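PDB 6LD7: cystathionine gamma-synthase from Xanthomonas oryzae pv. oryzae KACC 10331, which probably makes cystathionine in methionine biosynthesis, using pyridoxal 5'-phosphate, and may also have cystathionine gamma-lyase activity. Local coordinates for residues A23-D28 and G32-P37; R53-D56 and N62-R65; D66-A71 and F247-T252; E74-A79 and V183-L188; A90-L95 and L240-S245. The protein carries 1 engineered substitution. All blocks are in the same frame, centred on the assembly; numbering follows the deposited sequence.

Contact 1 of 5, residues A23-D28 and G32-P37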
# COMPACT_ATOMS: atom_id res chain seq x y z
N ALA C 23 -1.59 -1.45 -20.39
CA ALA C 23 -0.23 -1.86 -19.91
C ALA C 23 -0.33 -2.93 -18.77
O ALA C 23 -1.19 -2.92 -17.86
CB ALA C 23 0.49 -0.55 -19.60
N GLY C 24 0.34 -4.05 -18.87
CA GLY C 24 0.01 -5.21 -17.95
C GLY C 24 -1.46 -5.66 -17.55
O GLY C 24 -1.53 -6.46 -16.62
N ILE C 25 -2.57 -5.39 -18.26
CA ILE C 25 -3.77 -6.26 -18.20
C ILE C 25 -3.45 -7.62 -18.86
O ILE C 25 -2.70 -7.59 -19.81
CB ILE C 25 -5.04 -5.65 -18.86
CG1 ILE C 25 -6.18 -6.66 -18.76
CG2 ILE C 25 -4.83 -5.34 -20.32
CD1 ILE C 25 -7.56 -6.17 -19.16
N ASP C 26 -3.88 -8.78 -18.36
CA ASP C 26 -3.47 -10.11 -18.97
C ASP C 26 -1.92 -10.23 -19.04
O ASP C 26 -1.32 -10.35 -20.14
CB ASP C 26 -3.98 -10.28 -20.42
CG ASP C 26 -5.47 -10.59 -20.59
OD1 ASP C 26 -6.00 -11.45 -19.82
OD2 ASP C 26 -6.09 -10.02 -21.59
N ARG C 27 -1.25 -10.00 -17.94
CA ARG C 27 0.24 -10.05 -17.83
C ARG C 27 0.62 -11.05 -16.72
O ARG C 27 1.72 -11.47 -16.68
CB ARG C 27 0.79 -8.65 -17.47
CG ARG C 27 1.72 -7.98 -18.49
CD ARG C 27 1.26 -7.75 -19.93
NE ARG C 27 1.89 -6.61 -20.63
CZ ARG C 27 1.23 -5.60 -21.24
NH1 ARG C 27 -0.09 -5.51 -21.19
NH2 ARG C 27 1.88 -4.63 -21.85
N ASP C 28 -0.32 -11.53 -15.93
CA ASP C 28 -0.08 -12.37 -14.73
C ASP C 28 -0.18 -13.83 -15.13
O ASP C 28 -1.28 -14.30 -15.26
CB ASP C 28 -1.09 -12.06 -13.61
CG ASP C 28 -0.98 -13.04 -12.44
OD1 ASP C 28 0.17 -13.40 -12.03
OD2 ASP C 28 -2.03 -13.44 -11.96
N GLY C 32 -3.91 -15.27 -13.70
CA GLY C 32 -4.69 -14.60 -14.75
C GLY C 32 -5.34 -13.31 -14.21
O GLY C 32 -6.29 -12.79 -14.86
N ALA C 33 -4.74 -12.72 -13.17
CA ALA C 33 -5.20 -11.44 -12.59
C ALA C 33 -5.24 -10.40 -13.71
O ALA C 33 -4.30 -10.32 -14.48
CB ALA C 33 -4.33 -11.01 -11.43
N VAL C 34 -6.32 -9.62 -13.77
CA VAL C 34 -6.46 -8.51 -14.73
C VAL C 34 -5.48 -7.38 -14.35
O VAL C 34 -4.85 -6.83 -15.28
CB VAL C 34 -7.92 -8.05 -14.80
CG1 VAL C 34 -8.03 -6.73 -15.52
CG2 VAL C 34 -8.78 -9.12 -15.44
N THR C 35 -5.38 -6.95 -13.12
CA THR C 35 -4.33 -5.96 -12.73
C THR C 35 -3.17 -6.75 -12.14
O THR C 35 -3.36 -7.67 -11.39
CB THR C 35 -4.81 -4.78 -11.88
OG1 THR C 35 -5.80 -5.42 -11.11
N PRO C 36 -1.95 -6.46 -12.61
CA PRO C 36 -0.76 -7.26 -12.29
C PRO C 36 -0.47 -7.21 -10.79
O PRO C 36 -0.66 -6.19 -10.15
CB PRO C 36 0.33 -6.53 -13.14
CG PRO C 36 -0.16 -5.13 -13.22
CD PRO C 36 -1.66 -5.22 -13.36
N PRO C 37 -0.12 -8.31 -10.14
CA PRO C 37 0.27 -8.29 -8.72
C PRO C 37 1.46 -7.40 -8.40
O PRO C 37 2.34 -7.34 -9.22
CB PRO C 37 0.66 -9.76 -8.48
CG PRO C 37 -0.27 -10.53 -9.45
CD PRO C 37 -0.18 -9.68 -10.70
O HOH W 1 -2.14 -8.77 -15.55
O HOH W 2 -3.35 -11.99 -16.30
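D28 and A33 meet across a tight Asx turn in the loop region before helix 63-76. The side chain of D28 swings toward the 32-37 segment, with CG anti to the backbone N (chi1 172°). That brings OD2 to the backbone N of A33 at 3.1 Å, a fairly straight bond of 161° that uses the anti lone pair of OD2. A30 N donates to OD1, which makes the Asx turn, and Y31 N donates to OD2. The backbone closes the turn as well, with G32 N bonded to D28 O at 3.2 Å. The ring of P37 crosses the D28 side chain at about a right angle, with CD 3.9 Å from D28 CG. At the other end of the loop, I25 and V34 lie side by side and point the same way. Their tips touch at I25 CD1 and V34 CG1, 3.7 Å apart. The CA-H of I25 points almost straight at V34 O. Other copies of the protein pack around the loop. D26 OD2 bonds to T333 of the third subunit, and T35 N bonds to S41 of the second. Between the segments, water 2 accepts from D28 N and donates to A33 O at 2.6 Å.

Contact 2 of 5, residues R53-D56 and N62-R65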
# COMPACT_ATOMS: atom_id res chain seq x y z
N ARG C 53 17.14 -17.12 -11.74
CA ARG C 53 15.92 -16.84 -12.51
C ARG C 53 16.08 -15.51 -13.26
O ARG C 53 17.16 -14.80 -13.09
CB ARG C 53 14.76 -16.76 -11.53
CG ARG C 53 14.50 -18.08 -10.82
CD ARG C 53 13.26 -17.88 -10.00
NE ARG C 53 13.19 -18.88 -8.95
CZ ARG C 53 12.55 -20.00 -9.12
NH1 ARG C 53 12.04 -20.27 -10.30
NH2 ARG C 53 12.45 -20.88 -8.16
N GLN C 54 15.02 -15.08 -13.93
CA GLN C 54 15.08 -13.79 -14.63
C GLN C 54 15.41 -12.66 -13.60
O GLN C 54 16.11 -11.73 -13.93
CB GLN C 54 13.74 -13.61 -15.36
CG GLN C 54 13.69 -12.25 -16.04
CD GLN C 54 12.37 -12.00 -16.71
OE1 GLN C 54 12.29 -11.03 -17.42
NE2 GLN C 54 11.32 -12.77 -16.42
N TYR C 55 14.77 -12.67 -12.43
CA TYR C 55 14.96 -11.67 -11.36
C TYR C 55 15.76 -12.34 -10.26
O TYR C 55 15.50 -13.55 -9.98
CB TYR C 55 13.60 -11.15 -10.89
CG TYR C 55 12.91 -10.37 -11.98
CD1 TYR C 55 13.35 -9.09 -12.29
CD2 TYR C 55 11.87 -10.91 -12.71
CE1 TYR C 55 12.78 -8.39 -13.34
CE2 TYR C 55 11.30 -10.22 -13.79
CZ TYR C 55 11.72 -8.92 -14.05
OH TYR C 55 11.13 -8.15 -15.01
N ASP C 56 16.63 -11.58 -9.60
CA ASP C 56 17.36 -12.06 -8.38
C ASP C 56 17.22 -11.02 -7.24
O ASP C 56 17.14 -11.41 -6.07
CB ASP C 56 18.81 -12.46 -8.71
CG ASP C 56 19.65 -11.25 -9.08
OD1 ASP C 56 19.20 -10.44 -9.90
OD2 ASP C 56 20.68 -11.05 -8.44
N ASN C 62 13.08 -5.65 -11.10
CA ASN C 62 11.83 -6.01 -10.37
C ASN C 62 10.71 -5.97 -11.39
O ASN C 62 10.71 -5.05 -12.22
CB ASN C 62 11.56 -5.04 -9.25
CG ASN C 62 10.22 -5.24 -8.63
OD1 ASN C 62 9.24 -4.78 -9.24
ND2 ASN C 62 10.19 -5.88 -7.45
N PRO C 63 9.84 -7.00 -11.45
CA PRO C 63 8.84 -7.06 -12.52
C PRO C 63 7.79 -5.95 -12.48
O PRO C 63 7.34 -5.55 -13.55
CB PRO C 63 8.15 -8.43 -12.36
CG PRO C 63 8.54 -8.89 -11.01
CD PRO C 63 9.83 -8.20 -10.60
N THR C 64 7.39 -5.49 -11.31
CA THR C 64 6.38 -4.38 -11.23
C THR C 64 7.01 -3.09 -11.81
O THR C 64 6.35 -2.37 -12.60
CB THR C 64 5.92 -4.20 -9.79
OG1 THR C 64 5.30 -5.45 -9.43
CG2 THR C 64 5.01 -2.99 -9.69
N ARG C 65 8.26 -2.82 -11.43
CA ARG C 65 8.99 -1.64 -11.93
C ARG C 65 9.18 -1.74 -13.48
O ARG C 65 8.98 -0.77 -14.17
CB ARG C 65 10.30 -1.46 -11.16
CG ARG C 65 10.96 -0.13 -11.49
CD ARG C 65 12.02 0.29 -10.49
NE ARG C 65 13.04 -0.62 -10.60
CZ ARG C 65 13.56 -1.37 -9.61
NH1 ARG C 65 13.35 -1.21 -8.31
NH2 ARG C 65 14.44 -2.26 -10.00
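Y55 packs against P63 at the start of helix 63-76. Along the 53-56 segment, R53 stays clear of the helix. Q54 follows and takes part through Y55: its CG lies 3.8 Å above the plane of the tyrosine ring, offset toward the rim. Y55 carries the contact. Its CG stands anti to the carbonyl carbon (chi1 -66°), and the ring reaches across to the helix start. P63 CD sits squarely over the ring centre, 3.8 Å from the centroid and on the ring normal, a CH-pi contact. This is the face opposite Q54 CG, so the ring is held between the two. P63 CB also touches Y55 CE2 at 3.9 Å. Y31 of the second subunit packs on P63 too. The hydroxyl end passes P63 CA at 3.6 Å from OH and hydrogen-bonds to D66 OD2, one turn further along the helix. Beside the proline, N62 is the N-cap. Its OD1 accepts from R65 N at 3.1 Å, nearly straight at 167° and in the carbonyl plane. A second, weak bond comes from T64 N. N62 ND2 donates to V39 O, which ties the cap to the preceding loop. The contact therefore joins that loop region to the start of helix 63-76. Helix 246-256 lies alongside, with P246 against N62 and F250 against T64.

Contact 3 of 5, residues D66-A71 and F247-T252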
# COMPACT_ATOMS: atom_id res chain seq x y z
N ASP C 66 9.56 -2.92 -13.98
CA ASP C 66 9.83 -3.18 -15.39
C ASP C 66 8.54 -3.04 -16.21
O ASP C 66 8.64 -2.63 -17.32
CB ASP C 66 10.41 -4.57 -15.61
CG ASP C 66 11.89 -4.59 -15.27
OD1 ASP C 66 12.46 -3.52 -15.03
OD2 ASP C 66 12.41 -5.68 -15.11
N LEU C 67 7.38 -3.36 -15.70
CA LEU C 67 6.15 -3.11 -16.47
C LEU C 67 6.04 -1.63 -16.75
O LEU C 67 5.55 -1.32 -17.74
CB LEU C 67 4.95 -3.47 -15.64
CG LEU C 67 4.25 -4.75 -15.98
CD1 LEU C 67 3.14 -4.92 -14.94
CD2 LEU C 67 3.72 -4.69 -17.39
N LEU C 68 6.32 -0.78 -15.76
CA LEU C 68 6.20 0.66 -15.97
C LEU C 68 7.27 1.09 -16.98
O LEU C 68 7.00 1.91 -17.86
CB LEU C 68 6.29 1.39 -14.64
CG LEU C 68 6.29 2.90 -14.75
CD1 LEU C 68 4.96 3.39 -15.31
CD2 LEU C 68 6.50 3.55 -13.38
N GLY C 69 8.49 0.61 -16.80
CA GLY C 69 9.56 0.81 -17.78
C GLY C 69 9.16 0.51 -19.20
O GLY C 69 9.36 1.38 -20.09
N GLU C 70 8.61 -0.67 -19.40
CA GLU C 70 8.18 -1.12 -20.72
C GLU C 70 7.02 -0.27 -21.20
O GLU C 70 7.02 0.11 -22.38
CB GLU C 70 7.65 -2.53 -20.70
CG GLU C 70 8.70 -3.57 -20.82
CD GLU C 70 8.09 -4.94 -20.42
OE1 GLU C 70 6.79 -5.14 -20.57
OE2 GLU C 70 8.85 -5.77 -19.84
N ALA C 71 6.03 0.06 -20.36
CA ALA C 71 4.91 0.91 -20.84
C ALA C 71 5.47 2.30 -21.26
O ALA C 71 5.08 2.77 -22.34
CB ALA C 71 3.85 1.11 -19.82
N PHE C 247 6.25 -0.37 -5.15
CA PHE C 247 4.91 0.15 -4.78
C PHE C 247 4.67 1.42 -5.59
O PHE C 247 3.55 1.66 -6.09
CB PHE C 247 4.79 0.39 -3.28
CG PHE C 247 3.44 0.94 -2.88
CD1 PHE C 247 2.34 0.12 -2.79
CD2 PHE C 247 3.27 2.31 -2.69
CE1 PHE C 247 1.08 0.65 -2.52
CE2 PHE C 247 2.02 2.83 -2.40
CZ PHE C 247 0.95 1.97 -2.27
N ASP C 248 5.64 2.31 -5.62
CA ASP C 248 5.52 3.57 -6.42
C ASP C 248 5.29 3.27 -7.90
O ASP C 248 4.45 3.95 -8.49
CB ASP C 248 6.73 4.51 -6.25
CG ASP C 248 6.73 5.24 -4.88
OD1 ASP C 248 5.92 4.81 -4.00
OD2 ASP C 248 7.53 6.30 -4.69
N ALA C 249 5.96 2.24 -8.45
CA ALA C 249 5.75 1.85 -9.84
C ALA C 249 4.32 1.39 -10.06
O ALA C 249 3.75 1.63 -11.12
CB ALA C 249 6.75 0.83 -10.27
N PHE C 250 3.77 0.66 -9.10
CA PHE C 250 2.37 0.21 -9.14
C PHE C 250 1.44 1.42 -9.21
O PHE C 250 0.47 1.44 -10.05
CB PHE C 250 2.03 -0.72 -7.96
CG PHE C 250 0.57 -0.80 -7.65
CD1 PHE C 250 -0.27 -1.58 -8.45
CD2 PHE C 250 0.02 -0.02 -6.65
CE1 PHE C 250 -1.63 -1.60 -8.23
CE2 PHE C 250 -1.37 -0.05 -6.43
CZ PHE C 250 -2.19 -0.81 -7.24
N LEU C 251 1.57 2.36 -8.28
CA LEU C 251 0.65 3.52 -8.27
C LEU C 251 0.83 4.33 -9.57
O LEU C 251 -0.16 4.88 -10.07
CB LEU C 251 0.96 4.41 -7.08
CG LEU C 251 0.32 4.01 -5.75
CD1 LEU C 251 0.54 5.13 -4.77
CD2 LEU C 251 -1.19 3.71 -5.94
N THR C 252 2.05 4.47 -10.06
CA THR C 252 2.31 5.24 -11.31
C THR C 252 1.78 4.56 -12.55
O THR C 252 1.15 5.24 -13.28
CB THR C 252 3.66 5.93 -11.49
OG1 THR C 252 4.30 6.12 -12.78
CG2 THR C 252 4.52 5.92 -10.30
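L68 reaches from helix 63-76 to A249 and T252 of helix 246-256. Its CB points toward the second helix. CG follows, anti to the backbone N (chi1 175°), and carries the two methyls across the gap. CD2 goes deepest. It lies 4.0 Å from A249 CA and 4.1 Å from A249 CB. As modelled, it also comes within 3.4 Å of T252 OG1, but the rotation of the T252 side chain is doubtful, because its CG2 sits too close to D248 O. The leucine tip thus rests on two residues three apart, on one side of helix 246-256. L68 offers only methyls; it meets A249 and the T252 side chain by van der Waals contact. A249 has only a methyl here, consistent with the CA atoms of L68 and A249 lying 6.3 Å apart. L253 of the same helix packs on L67, L68 and A71, so the apolar seam continues beyond the two segments. Helix 246-256 also faces different subunits. F247 stacks on F247 of the fourth subunit, and L251 packs on L251 of the third. This is helix-to-helix packing between two parts of the chain far apart in sequence, beside the subunit interfaces of a four-chain PLP-dependent enzyme of the trans-sulfuration family.

Contact 4 of 5, residues E74-A79 and V183-L188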
# COMPACT_ATOMS: atom_id res chain seq x y z
N GLU C 74 7.41 1.95 -24.64
CA GLU C 74 6.41 1.78 -25.72
C GLU C 74 5.75 3.13 -26.06
O GLU C 74 5.64 3.44 -27.22
CB GLU C 74 5.36 0.74 -25.41
CG GLU C 74 4.38 0.59 -26.61
CD GLU C 74 3.31 -0.50 -26.46
OE1 GLU C 74 3.32 -1.19 -25.40
OE2 GLU C 74 2.45 -0.65 -27.37
N LEU C 75 5.34 3.96 -25.14
CA LEU C 75 4.73 5.28 -25.44
C LEU C 75 5.78 6.19 -26.05
O LEU C 75 5.40 6.99 -26.87
CB LEU C 75 4.28 5.93 -24.14
CG LEU C 75 2.84 5.77 -23.68
CD1 LEU C 75 2.14 4.60 -24.29
CD2 LEU C 75 2.73 5.83 -22.16
N GLU C 76 7.05 6.18 -25.62
CA GLU C 76 8.04 7.12 -26.18
C GLU C 76 8.62 6.56 -27.51
O GLU C 76 9.29 7.28 -28.20
CB GLU C 76 9.11 7.46 -25.16
CG GLU C 76 8.66 8.37 -24.04
CD GLU C 76 8.51 9.87 -24.37
OE1 GLU C 76 8.45 10.30 -25.59
OE2 GLU C 76 8.28 10.62 -23.41
N GLY C 77 8.44 5.29 -27.83
CA GLY C 77 9.04 4.62 -29.00
C GLY C 77 10.46 4.24 -28.73
O GLY C 77 11.28 4.35 -29.64
N GLY C 78 10.86 3.86 -27.51
CA GLY C 78 12.29 3.54 -27.30
C GLY C 78 12.56 2.06 -27.11
O GLY C 78 11.63 1.31 -27.04
N ALA C 79 13.81 1.69 -26.87
CA ALA C 79 14.28 0.30 -26.72
C ALA C 79 13.97 -0.18 -25.29
O ALA C 79 13.75 -1.32 -25.14
CB ALA C 79 15.75 0.21 -27.09
N VAL C 183 16.12 14.80 -23.93
CA VAL C 183 14.99 15.73 -23.78
C VAL C 183 14.26 15.45 -22.48
O VAL C 183 13.78 14.30 -22.27
CB VAL C 183 14.06 15.61 -24.97
CG1 VAL C 183 12.98 16.66 -24.89
CG2 VAL C 183 14.84 15.69 -26.27
N ASP C 184 14.05 16.50 -21.71
CA ASP C 184 13.19 16.47 -20.52
C ASP C 184 11.78 16.76 -21.01
O ASP C 184 11.51 17.91 -21.21
CB ASP C 184 13.66 17.47 -19.46
CG ASP C 184 12.91 17.31 -18.14
OD1 ASP C 184 11.76 16.78 -18.21
OD2 ASP C 184 13.48 17.74 -17.09
N ASN C 185 10.95 15.71 -21.10
CA ASN C 185 9.59 15.69 -21.67
C ASN C 185 8.51 15.69 -20.55
O ASN C 185 7.37 15.32 -20.80
CB ASN C 185 9.45 14.47 -22.58
CG ASN C 185 8.31 14.58 -23.59
OD1 ASN C 185 7.70 13.53 -23.98
ND2 ASN C 185 7.96 15.81 -23.94
N THR C 186 8.84 16.20 -19.38
CA THR C 186 7.97 16.18 -18.20
C THR C 186 6.71 16.97 -18.46
O THR C 186 5.66 16.42 -18.14
CB THR C 186 8.67 16.74 -16.96
OG1 THR C 186 9.76 15.88 -16.67
CG2 THR C 186 7.74 16.82 -15.79
N PHE C 187 6.82 18.16 -19.06
CA PHE C 187 5.71 19.14 -19.15
C PHE C 187 4.60 18.58 -20.02
O PHE C 187 3.45 18.87 -19.79
CB PHE C 187 6.14 20.49 -19.68
CG PHE C 187 6.13 21.61 -18.70
CD1 PHE C 187 6.64 21.45 -17.41
CD2 PHE C 187 5.66 22.87 -19.08
CE1 PHE C 187 6.64 22.51 -16.51
CE2 PHE C 187 5.67 23.93 -18.18
CZ PHE C 187 6.15 23.75 -16.90
N LEU C 188 4.90 17.83 -21.05
CA LEU C 188 3.82 17.41 -21.99
C LEU C 188 3.49 15.90 -21.87
O LEU C 188 2.41 15.46 -22.36
CB LEU C 188 4.24 17.68 -23.44
CG LEU C 188 4.30 19.15 -23.82
CD1 LEU C 188 4.86 19.33 -25.24
CD2 LEU C 188 2.89 19.70 -23.75
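The end of strand 180-184 and the turn after it border the cofactor site of this PLP enzyme, and E76 reaches them from the end of helix 63-76. E76 meets N185 in a buried polar contact. The E76 chain is bent at chi2 (-76°), which turns its carboxylate toward the asparagine. E76 OE2 lies 3.0 Å from the amide atom modelled as N185 OD1. The orientation of that amide is doubtful; turned over, the pair may be a hydrogen bond. The carboxylate and amide planes are 54° apart. E76 OE2 accepts a hydrogen bond from H205 NE2, on the neighbouring strand 202-206, so the carboxylate has a definite partner. V203 of that strand packs against both E76 and N185. Just before N185, D184 shapes the turn. Its OD1 takes two bonds from T186: the hydroxyl OG1 comes in at 2.7 Å on the syn side, and the backbone N at 3.2 Å. The latter makes an Asx turn. The other oxygen of the aspartate, D184 OD2, lies close to N1 of the modified lysine-PLP residue at position 209. An aspartate facing the pyridine nitrogen at the end of a central strand is characteristic of fold-type I PLP enzymes.

Contact 5 of 5, residues A90-L95 and L240-S245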
# COMPACT_ATOMS: atom_id res chain seq x y z
N ALA C 90 16.59 10.57 -12.31
CA ALA C 90 16.64 10.30 -13.75
C ALA C 90 17.69 11.18 -14.44
O ALA C 90 18.45 10.65 -15.23
CB ALA C 90 15.26 10.47 -14.37
N ILE C 91 17.74 12.45 -14.12
CA ILE C 91 18.77 13.39 -14.61
C ILE C 91 20.16 12.95 -14.12
O ILE C 91 21.07 12.78 -14.95
CB ILE C 91 18.42 14.84 -14.23
CG1 ILE C 91 17.14 15.20 -14.97
CG2 ILE C 91 19.57 15.76 -14.63
CD1 ILE C 91 16.50 16.43 -14.48
N ASN C 92 20.25 12.64 -12.82
CA ASN C 92 21.48 12.10 -12.21
C ASN C 92 21.95 10.86 -12.97
O ASN C 92 23.17 10.77 -13.34
CB ASN C 92 21.21 11.85 -10.72
CG ASN C 92 22.43 11.35 -9.97
OD1 ASN C 92 23.48 11.65 -10.44
ND2 ASN C 92 22.32 10.94 -8.72
N LEU C 93 21.05 9.89 -13.21
CA LEU C 93 21.41 8.68 -13.96
C LEU C 93 22.03 9.00 -15.34
O LEU C 93 23.13 8.49 -15.71
CB LEU C 93 20.13 7.88 -14.08
CG LEU C 93 20.29 6.65 -14.97
CD1 LEU C 93 21.38 5.73 -14.46
CD2 LEU C 93 18.99 5.92 -15.11
N VAL C 94 21.41 9.87 -16.13
CA VAL C 94 21.95 10.22 -17.46
C VAL C 94 23.34 10.85 -17.33
O VAL C 94 24.18 10.48 -18.10
CB VAL C 94 21.03 11.17 -18.20
CG1 VAL C 94 21.68 11.64 -19.48
CG2 VAL C 94 19.65 10.53 -18.40
N LEU C 95 23.52 11.82 -16.45
CA LEU C 95 24.84 12.46 -16.23
C LEU C 95 25.92 11.42 -15.97
O LEU C 95 27.01 11.58 -16.54
CB LEU C 95 24.79 13.44 -15.07
CG LEU C 95 23.79 14.59 -15.23
CD1 LEU C 95 23.80 15.42 -13.93
CD2 LEU C 95 24.12 15.45 -16.43
N LEU C 240 24.49 2.80 -8.89
CA LEU C 240 24.32 4.05 -8.12
C LEU C 240 23.20 3.98 -7.09
O LEU C 240 23.09 4.87 -6.27
CB LEU C 240 24.01 5.19 -9.07
CG LEU C 240 25.14 5.57 -10.02
CD1 LEU C 240 24.56 6.44 -11.15
CD2 LEU C 240 26.19 6.37 -9.28
N GLY C 241 22.36 2.96 -7.19
CA GLY C 241 21.24 2.77 -6.26
C GLY C 241 20.10 3.73 -6.51
O GLY C 241 19.46 4.11 -5.49
N LEU C 242 19.81 4.07 -7.78
CA LEU C 242 18.82 5.12 -8.11
C LEU C 242 17.45 4.55 -8.47
O LEU C 242 16.53 5.36 -8.72
CB LEU C 242 19.33 5.90 -9.34
CG LEU C 242 20.46 6.85 -9.07
CD1 LEU C 242 20.96 7.46 -10.38
CD2 LEU C 242 19.93 7.91 -8.12
N THR C 243 17.30 3.23 -8.61
CA THR C 243 16.01 2.59 -8.89
C THR C 243 14.96 2.91 -7.81
O THR C 243 15.29 3.18 -6.66
CB THR C 243 16.16 1.10 -9.12
OG1 THR C 243 16.86 0.58 -7.99
CG2 THR C 243 16.96 0.83 -10.37
N GLY C 244 13.71 2.91 -8.26
CA GLY C 244 12.53 3.27 -7.46
C GLY C 244 11.89 2.04 -6.76
O GLY C 244 12.10 0.89 -7.15
N SER C 245 10.96 2.33 -5.89
CA SER C 245 10.12 1.39 -5.13
C SER C 245 9.09 0.75 -6.06
O SER C 245 8.40 1.38 -6.86
CB SER C 245 9.48 2.23 -4.09
OG SER C 245 8.21 1.80 -3.74
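L242 CD1 settles against the backbone of helix 87-98 at L93, and this apolar contact is the main one. L242 sits in the loop that follows helix 227-240 and points its side chain toward helix 87-98. Its CG stands anti to the carbonyl carbon (chi1 -75°). CD1 lies 3.7 Å from L93 N and 3.8 Å from both L93 CA and L93 CB. The rest of the L93 side chain turns to strands 80-84 and 220-224 and to helix 227-240.

Mixed contacts involve N92. The N92 and L242 side chains cross at about a right angle, and N92 ND2 comes within 3.9 Å of L242 CD2. This is van der Waals contact between an amide and a methyl. The polar end of N92 looks further, to L240 O of the fourth subunit, by a weak hydrogen bond, and L242 packs on L242 of that subunit.

Backbone geometry sets up the loop. G241 has positive phi and is the C-prime residue of a Schellman motif that ends helix 227-240, in which L242 N bonds back to A237 O. Further on, S245 is the N-cap of the next helix, its OG accepting from D248 N. Backbone hydrogen bonds of L242 with S85 and of G244 with I83 help to place the loop.

On the loop side the two segments meet through methyl groups alone, while the N92 amide bonds weakly to the fourth subunit. Between the segments the contact is van der Waals, so burial rather than directed bonds joins them.

Overall arrangement
From the N terminus, contact 1 closes a short loop in the arm before helix 63-76. Contact 2 closes the next one, ending at the start of that helix. Contact 3 then closes a long loop of 175 residues between helices 63-76 and 246-256. Contacts 4 and 5 are both nested inside it and cross each other along the chain. Contact 4 ties the end of helix 63-76 to the strand 180-184 region, and contact 5 ties helix 87-98 to the loop before helix 246-256. Contacts 2, 3 and 4 share helix 63-76. L67 packs on contact 1, while R65 bonds to G244 of contact 5.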